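Chromosome-partitioning protein Spo0J (Thermus thermophilus HB27, PDB 1VZ0) binds the centromere-like site parS, probably takes part in chromosome partitioning, and stimulates the ATPase activity of Soj. Local coordinates at the interface of chains A and B. Residues are numbered along the deposited sequence; one frame, centred on the assembly and turned at random. Chains: chain A/B, Chromosome-partitioning protein Spo0J.

Contact 1 and contact 3 lie side by side, the centres of their C-alpha atoms about 12 Å apart, and share helix 78-87 of chain A, which gives A:Tyr81 and A:Leu85 to the first and A:Glu78 and A:Arg82 to the other. On chain B they follow one another from strand 24-27 to B:Gln37. Contact 2, about 35 Å from contact 1 and 26 Å from contact 3 between the same centres, joins the end of helix 162-169 and the start of helix 120-132 to the end of the partner's helix 101-114. Each contact recurs with chains exchanged; pairing of this N-terminal region may require DNA.

Contact 1: the interface of chains A and B. Residues chain A 63, 81, 85, 89-92; chain B 26, 28, 31.
The phenol OH of A:Tyr81 gives the backbone O of B:Ile31 a hydrogen bond of 2.6 Å, reaching across from helix 78-87 in the N-terminal domain of this ParB-family protein. The hydroxyl approaches tilted 30° from the carbonyl plane. CG of A:Tyr81 is anti to the backbone N (chi1 166°), which carries the ring out past B:Ile31, the two side chains running in opposite directions. A tyrosine suits this place because its ring is apolar along one flank, where CE1 touches CG2 of B:Ile31 at 3.7 Å, yet its tip can donate to a main-chain oxygen. A:Leu85 CD1 lies over one face of the ring near its rim and may restrain its turning.

Beside it, the strands pair: A:Val92 and B:Leu26 form an antiparallel bridge, with A:Val92 N to B:Leu26 O at 3.0 Å and the return bond equally long. B:Leu28 N donates to A:Gln90 O at 2.7 Å, although A:Gln90 is poorly ordered.

That bond may help to hold B:Leu28, whose forked side chain reaches in between helix and strand. Its CD1 branch meets A:Val92 CG2 at 3.7 Å, the side chains crossing at about a right angle, while CG presses tightly on A:Leu85 CD2 at 3.3 Å. The unusual chi1 (-141°) accompanies this tight packing. CD2 turns towards A:Leu89 O and lies 3.6 Å from A:Leu85 CD2. Leucine fits because its two methyls can serve both walls.

Contact 2: the interface of chains A and B. Residues chain A 119-120, 168-171; chain B 114-116.
The backbone N of B:Glu116 donates to A:Glu169 O at 3.2 Å, approaching from above the carbonyl plane, where the end of helix 162-169 meets the segment following helix 101-114 of the partner. In this ParB-family protein, helices 120-132 and 162-169 flank the helix-turn-helix motif (137-156) in sequence.

The same oxygen lies 3.6 Å above the guanidinium plane of B:Arg115, over its centre, so the arginine addresses it with a face rather than an N-H. B:Arg115 reaches this position by bending at chi3 (56°), which folds the guanidinium back over the carbonyl. Arginine may suit the place because its flat, positive group can spread over an electron-rich oxygen. A:Glu169 OE1 lies 4.7 Å from B:Arg115 NH1, but NH2 of A:Arg170 is equally far from B:Arg115 NH2, so the charges may largely offset. A:Arg170 CG packs 3.8 Å from B:Arg115 NH2, the guanidinium planes 60° apart. A:Ser119 OG steadies the carboxylate of A:Glu169, donating to OE1 at 2.6 Å.

B:Glu116 uses mainly its aliphatic part. Its CG comes within 3.3 Å of A:Leu168 O and also meets CD2 of that leucine, while CB faces A:Pro120 CD at 3.9 Å. The bend at chi2 (-79°) brings OE2 across the proline. Proline, common in a helix's first turn, presents its rigid CG and CD carbons. A:Gly171, with positive phi, packs CA against B:Gln114 O at 3.5 Å.

Contact 3: the interface of chains A and B. Residues chain A 73-76, 78, 82; chain B 33-34, 36-37.
Charge pairing joins A:Glu73 to B:Arg36 in this N-terminal domain contact of the ParB family: NH1 of the guanidinium meets carboxylate OE2 at 2.5 Å, a very short salt bridge. NH1 comes on the syn side but 34° out of the carboxylate plane, and the two planes stand 74° apart. A:Glu73 reaches out from strand 71-76 on an extended chain. Within chain A, A:Arg82 NH1 pairs with A:Glu78 OE2 at 3.0 Å and steadies that carboxylate.

Among the hydrogen bonds of side-chain amides, B:Gln37 NE2 donates to A:Glu78 OE1 at 2.9 Å, from above the carboxylate plane, and to B:Asn34 O at 2.8 Å. An amide nitrogen suits this junction because its two hydrogens can serve two oxygens in its plane. An alanine in place of A:Glu78 would probably leave A:Arg82 without its mate and B:Gln37 without its acceptor across the interface.

Water lies 2.7 Å from A:Val75 O and 3.2 Å from B:Asn34 OD1. CG of B:Asn34 is anti to the backbone N (chi1 -173°), which sets its amide against the carbonyls of A:Leu74 and A:Val75.

In van der Waals packing, A:Leu74 CB faces B:Asn34 CB, and B:Pro33 CB lies 4.0 Å from A:Arg82 CZ, the side chains crossing at about a right angle.

Contact 1: the interface of chains A and B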
loop_
_atom_site.group_PDB
_atom_site.type_symbol
_atom_site.label_atom_id
_atom_site.label_comp_id
_atom_site.label_asym_id
_atom_site.label_seq_id
_atom_site.Cartn_x
_atom_site.Cartn_y
_atom_site.Cartn_z
ATOM N N LEU A 63 -4.112 10.277 -19.974
ATOM C CA LEU A 63 -2.856 9.782 -19.446
ATOM C C LEU A 63 -1.886 10.948 -19.588
ATOM O O LEU A 63 -2.049 11.782 -20.478
ATOM C CB LEU A 63 -2.355 8.606 -20.280
ATOM C CG LEU A 63 -3.253 7.374 -20.419
ATOM C CD1 LEU A 63 -2.557 6.359 -21.292
ATOM C CD2 LEU A 63 -3.560 6.790 -19.040
ATOM N N TYR A 81 -3.422 3.109 -17.484
ATOM C CA TYR A 81 -2.718 2.703 -18.695
ATOM C C TYR A 81 -2.818 1.194 -18.954
ATOM O O TYR A 81 -3.208 0.766 -20.035
ATOM C CB TYR A 81 -1.253 3.129 -18.567
ATOM C CG TYR A 81 -0.300 2.529 -19.560
ATOM C CD1 TYR A 81 -0.311 2.911 -20.895
ATOM C CD2 TYR A 81 0.674 1.631 -19.142
ATOM C CE1 TYR A 81 0.631 2.416 -21.787
ATOM C CE2 TYR A 81 1.620 1.140 -20.026
ATOM C CZ TYR A 81 1.596 1.537 -21.345
ATOM O OH TYR A 81 2.564 1.058 -22.200
ATOM N N LEU A 85 -4.858 -1.148 -21.857
ATOM C CA LEU A 85 -4.270 -2.200 -22.678
ATOM C C LEU A 85 -5.134 -3.457 -22.555
ATOM O O LEU A 85 -5.492 -4.069 -23.558
ATOM C CB LEU A 85 -2.830 -2.486 -22.224
ATOM C CG LEU A 85 -1.826 -1.378 -22.560
ATOM C CD1 LEU A 85 -0.473 -1.644 -21.894
ATOM C CD2 LEU A 85 -1.672 -1.294 -24.077
ATOM N N LEU A 89 -8.203 -1.166 -26.059
ATOM C CA LEU A 89 -8.356 0.108 -26.742
ATOM C C LEU A 89 -7.154 0.346 -27.662
ATOM O O LEU A 89 -6.032 -0.055 -27.354
ATOM C CB LEU A 89 -8.466 1.259 -25.732
ATOM C CG LEU A 89 -9.636 1.220 -24.736
ATOM C CD1 LEU A 89 -9.669 2.508 -23.922
ATOM C CD2 LEU A 89 -10.942 1.033 -25.489
ATOM N N GLN A 90 -7.400 0.981 -28.802
ATOM C CA GLN A 90 -6.332 1.290 -29.738
ATOM C C GLN A 90 -5.772 2.668 -29.405
ATOM O O GLN A 90 -4.577 2.908 -29.529
ATOM C CB GLN A 90 -6.846 1.293 -31.185
ATOM C CG GLN A 90 -7.146 -0.080 -31.769
ATOM C CD GLN A 90 -7.314 -0.047 -33.291
ATOM O OE1 GLN A 90 -7.763 -1.021 -33.903
ATOM N NE2 GLN A 90 -6.947 1.078 -33.906
ATOM N N GLU A 91 -6.652 3.570 -28.983
ATOM C CA GLU A 91 -6.266 4.934 -28.642
ATOM C C GLU A 91 -6.813 5.341 -27.286
ATOM O O GLU A 91 -7.796 4.774 -26.802
ATOM C CB GLU A 91 -6.786 5.908 -29.700
ATOM C CG GLU A 91 -6.147 5.755 -31.067
ATOM C CD GLU A 91 -6.891 6.525 -32.143
ATOM O OE1 GLU A 91 -6.389 6.596 -33.287
ATOM O OE2 GLU A 91 -7.983 7.052 -31.843
ATOM N N VAL A 92 -6.176 6.336 -26.685
ATOM C CA VAL A 92 -6.593 6.845 -25.392
ATOM C C VAL A 92 -6.321 8.340 -25.331
ATOM O O VAL A 92 -5.454 8.858 -26.040
ATOM C CB VAL A 92 -5.819 6.164 -24.241
ATOM C CG1 VAL A 92 -6.221 4.696 -24.123
ATOM C CG2 VAL A 92 -4.322 6.281 -24.485
ATOM N N LEU B 26 -3.901 9.570 -28.542
ATOM C CA LEU B 26 -2.701 8.840 -28.948
ATOM C C LEU B 26 -2.913 7.333 -28.996
ATOM O O LEU B 26 -3.697 6.781 -28.225
ATOM C CB LEU B 26 -1.542 9.130 -27.980
ATOM C CG LEU B 26 -0.994 10.555 -27.846
ATOM C CD1 LEU B 26 0.077 10.602 -26.753
ATOM C CD2 LEU B 26 -0.413 11.000 -29.176
ATOM N N LEU B 28 -2.299 3.593 -28.189
ATOM C CA LEU B 28 -1.728 2.925 -27.033
ATOM C C LEU B 28 -0.385 2.294 -27.377
ATOM O O LEU B 28 0.552 2.331 -26.574
ATOM C CB LEU B 28 -2.725 1.879 -26.515
ATOM C CG LEU B 28 -2.904 1.658 -25.012
ATOM C CD1 LEU B 28 -2.745 2.960 -24.254
ATOM C CD2 LEU B 28 -4.291 1.064 -24.749
ATOM N N ILE B 31 2.769 4.296 -26.681
ATOM C CA ILE B 31 3.026 4.753 -25.316
ATOM C C ILE B 31 3.643 3.596 -24.521
ATOM O O ILE B 31 2.993 2.572 -24.291
ATOM C CB ILE B 31 1.719 5.219 -24.595
ATOM C CG1 ILE B 31 1.143 6.457 -25.284
ATOM C CG2 ILE B 31 2.020 5.552 -23.144
ATOM C CD1 ILE B 31 -0.244 6.890 -24.750
#

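Contact 2: the interface of chains A and B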
loop_
_atom_site.group_PDB
_atom_site.type_symbol
_atom_site.label_atom_id
_atom_site.label_comp_id
_atom_site.label_asym_id
_atom_site.label_seq_id
_atom_site.Cartn_x
_atom_site.Cartn_y
_atom_site.Cartn_z
ATOM N N SER A 119 2.459 3.654 3.878
ATOM C CA SER A 119 2.745 3.445 5.276
ATOM C C SER A 119 3.606 4.664 5.594
ATOM O O SER A 119 4.179 5.275 4.685
ATOM C CB SER A 119 3.580 2.186 5.460
ATOM O OG SER A 119 4.932 2.426 5.089
ATOM N N PRO A 120 3.697 5.048 6.873
ATOM C CA PRO A 120 4.526 6.215 7.192
ATOM C C PRO A 120 6.010 6.031 6.840
ATOM O O PRO A 120 6.743 7.004 6.706
ATOM C CB PRO A 120 4.271 6.442 8.690
ATOM C CG PRO A 120 3.699 5.136 9.184
ATOM C CD PRO A 120 2.870 4.648 8.025
ATOM N N LEU A 168 6.550 -1.750 12.149
ATOM C CA LEU A 168 5.665 -0.606 11.945
ATOM C C LEU A 168 4.794 -0.871 10.726
ATOM O O LEU A 168 3.570 -0.729 10.782
ATOM C CB LEU A 168 6.468 0.679 11.711
ATOM C CG LEU A 168 5.872 2.003 12.226
ATOM C CD1 LEU A 168 6.665 3.166 11.625
ATOM C CD2 LEU A 168 4.397 2.126 11.860
ATOM N N GLU A 169 5.433 -1.271 9.628
ATOM C CA GLU A 169 4.709 -1.538 8.394
ATOM C C GLU A 169 3.695 -2.667 8.543
ATOM O O GLU A 169 2.653 -2.645 7.892
ATOM C CB GLU A 169 5.686 -1.862 7.256
ATOM C CG GLU A 169 6.729 -0.774 7.027
ATOM C CD GLU A 169 6.961 -0.479 5.560
ATOM O OE1 GLU A 169 6.047 0.079 4.918
ATOM O OE2 GLU A 169 8.053 -0.803 5.049
ATOM N N ARG A 170 4.000 -3.648 9.392
ATOM C CA ARG A 170 3.090 -4.771 9.603
ATOM C C ARG A 170 1.968 -4.390 10.563
ATOM O O ARG A 170 1.018 -5.151 10.767
ATOM C CB ARG A 170 3.844 -5.990 10.148
ATOM C CG ARG A 170 4.714 -6.704 9.118
ATOM C CD ARG A 170 5.483 -7.857 9.746
ATOM N NE ARG A 170 4.583 -8.886 10.253
ATOM C CZ ARG A 170 3.910 -9.734 9.481
ATOM N NH1 ARG A 170 3.107 -10.635 10.031
ATOM N NH2 ARG A 170 4.054 -9.692 8.163
ATOM N N GLY A 171 2.076 -3.200 11.143
ATOM C CA GLY A 171 1.057 -2.751 12.066
ATOM C C GLY A 171 1.215 -3.362 13.444
ATOM O O GLY A 171 0.289 -3.321 14.253
ATOM N N GLN B 114 -4.124 -5.486 8.837
ATOM C CA GLN B 114 -3.509 -4.815 9.973
ATOM C C GLN B 114 -2.387 -3.859 9.571
ATOM O O GLN B 114 -2.019 -2.959 10.335
ATOM C CB GLN B 114 -2.949 -5.848 10.951
ATOM C CG GLN B 114 -4.000 -6.703 11.639
ATOM C CD GLN B 114 -3.397 -7.621 12.689
ATOM O OE1 GLN B 114 -2.632 -7.178 13.548
ATOM N NE2 GLN B 114 -3.741 -8.905 12.627
ATOM N N ARG B 115 -1.844 -4.067 8.377
ATOM C CA ARG B 115 -0.749 -3.247 7.870
ATOM C C ARG B 115 -1.077 -1.763 7.769
ATOM O O ARG B 115 -2.222 -1.379 7.555
ATOM C CB ARG B 115 -0.308 -3.751 6.496
ATOM C CG ARG B 115 0.116 -5.199 6.469
ATOM C CD ARG B 115 0.498 -5.614 5.067
ATOM N NE ARG B 115 1.542 -4.740 4.542
ATOM C CZ ARG B 115 2.825 -4.786 4.900
ATOM N NH1 ARG B 115 3.689 -3.934 4.365
ATOM N NH2 ARG B 115 3.256 -5.693 5.766
ATOM N N GLU B 116 -0.051 -0.937 7.934
ATOM C CA GLU B 116 -0.182 0.512 7.842
ATOM C C GLU B 116 -0.334 0.875 6.366
ATOM O O GLU B 116 -0.513 2.035 5.999
ATOM C CB GLU B 116 1.070 1.175 8.416
ATOM C CG GLU B 116 1.079 1.286 9.920
ATOM C CD GLU B 116 0.222 2.437 10.407
ATOM O OE1 GLU B 116 -1.010 2.402 10.195
ATOM O OE2 GLU B 116 0.785 3.384 10.992
#

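Contact 3: the interface of chains A and B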
loop_
_atom_site.group_PDB
_atom_site.type_symbol
_atom_site.label_atom_id
_atom_site.label_comp_id
_atom_site.label_asym_id
_atom_site.label_seq_id
_atom_site.Cartn_x
_atom_site.Cartn_y
_atom_site.Cartn_z
ATOM N N GLU A 73 6.305 8.150 -23.555
ATOM C CA GLU A 73 6.515 7.390 -22.348
ATOM C C GLU A 73 5.552 7.842 -21.249
ATOM O O GLU A 73 5.409 9.033 -20.993
ATOM C CB GLU A 73 7.965 7.566 -21.914
ATOM C CG GLU A 73 8.318 6.934 -20.613
ATOM C CD GLU A 73 9.769 7.157 -20.268
ATOM O OE1 GLU A 73 10.604 6.288 -20.606
ATOM O OE2 GLU A 73 10.068 8.213 -19.674
ATOM N N LEU A 74 4.890 6.879 -20.614
ATOM C CA LEU A 74 3.944 7.172 -19.536
ATOM C C LEU A 74 4.642 7.893 -18.374
ATOM O O LEU A 74 5.712 7.478 -17.944
ATOM C CB LEU A 74 3.343 5.872 -19.000
ATOM C CG LEU A 74 1.865 5.826 -18.594
ATOM C CD1 LEU A 74 1.730 4.996 -17.329
ATOM C CD2 LEU A 74 1.316 7.211 -18.367
ATOM N N VAL A 75 4.030 8.961 -17.872
ATOM C CA VAL A 75 4.595 9.703 -16.755
ATOM C C VAL A 75 3.716 9.575 -15.499
ATOM O O VAL A 75 4.218 9.645 -14.377
ATOM C CB VAL A 75 4.806 11.192 -17.129
ATOM C CG1 VAL A 75 5.212 11.991 -15.908
ATOM C CG2 VAL A 75 5.903 11.301 -18.201
ATOM N N ALA A 76 2.416 9.364 -15.691
ATOM C CA ALA A 76 1.489 9.196 -14.572
ATOM C C ALA A 76 0.247 8.430 -15.010
ATOM O O ALA A 76 -0.211 8.585 -16.136
ATOM C CB ALA A 76 1.089 10.549 -14.011
ATOM N N GLU A 78 -0.286 4.728 -14.218
ATOM C CA GLU A 78 0.083 3.372 -14.598
ATOM C C GLU A 78 -1.103 2.394 -14.649
ATOM O O GLU A 78 -1.242 1.644 -15.611
ATOM C CB GLU A 78 1.166 2.828 -13.647
ATOM C CG GLU A 78 2.002 1.646 -14.197
ATOM C CD GLU A 78 3.132 2.085 -15.140
ATOM O OE1 GLU A 78 3.905 2.985 -14.750
ATOM O OE2 GLU A 78 3.277 1.541 -16.251
ATOM N N ARG A 82 -2.464 0.396 -17.958
ATOM C CA ARG A 82 -2.507 -1.055 -18.100
ATOM C C ARG A 82 -3.928 -1.573 -18.269
ATOM O O ARG A 82 -4.166 -2.533 -18.998
ATOM C CB ARG A 82 -1.808 -1.719 -16.909
ATOM C CG ARG A 82 -0.370 -1.270 -16.847
ATOM C CD ARG A 82 0.521 -2.105 -15.970
ATOM N NE ARG A 82 1.901 -1.614 -16.062
ATOM C CZ ARG A 82 2.687 -1.722 -17.133
ATOM N NH1 ARG A 82 3.908 -1.234 -17.093
ATOM N NH2 ARG A 82 2.271 -2.333 -18.235
ATOM N N PRO B 33 5.514 1.830 -21.076
ATOM C CA PRO B 33 5.290 1.988 -19.638
ATOM C C PRO B 33 6.238 2.968 -18.932
ATOM O O PRO B 33 7.310 3.329 -19.445
ATOM C CB PRO B 33 5.396 0.555 -19.101
ATOM C CG PRO B 33 6.261 -0.137 -20.100
ATOM C CD PRO B 33 5.830 0.436 -21.427
ATOM N N ASN B 34 5.809 3.417 -17.761
ATOM C CA ASN B 34 6.592 4.339 -16.955
ATOM C C ASN B 34 7.741 3.562 -16.311
ATOM O O ASN B 34 7.515 2.653 -15.524
ATOM C CB ASN B 34 5.683 4.943 -15.885
ATOM C CG ASN B 34 6.344 6.055 -15.092
ATOM O OD1 ASN B 34 5.670 6.750 -14.331
ATOM N ND2 ASN B 34 7.649 6.226 -15.256
ATOM N N ARG B 36 9.818 4.702 -14.173
ATOM C CA ARG B 36 9.982 5.137 -12.785
ATOM C C ARG B 36 8.987 4.402 -11.894
ATOM O O ARG B 36 7.779 4.620 -11.979
ATOM C CB ARG B 36 9.751 6.639 -12.665
ATOM C CG ARG B 36 10.684 7.457 -13.516
ATOM C CD ARG B 36 10.058 8.789 -13.892
ATOM N NE ARG B 36 10.519 9.181 -15.209
ATOM C CZ ARG B 36 9.916 8.878 -16.355
ATOM N NH1 ARG B 36 10.454 9.284 -17.490
ATOM N NH2 ARG B 36 8.764 8.221 -16.379
ATOM N N GLN B 37 9.501 3.527 -11.042
ATOM C CA GLN B 37 8.647 2.753 -10.150
ATOM C C GLN B 37 9.214 2.849 -8.738
ATOM O O GLN B 37 9.634 1.853 -8.157
ATOM C CB GLN B 37 8.607 1.292 -10.615
ATOM C CG GLN B 37 8.055 1.080 -12.029
ATOM C CD GLN B 37 6.551 1.304 -12.122
ATOM O OE1 GLN B 37 5.794 0.907 -11.234
ATOM N NE2 GLN B 37 6.110 1.926 -13.211
HETATM O O HOH W 1 6.854 9.737 -14.008
#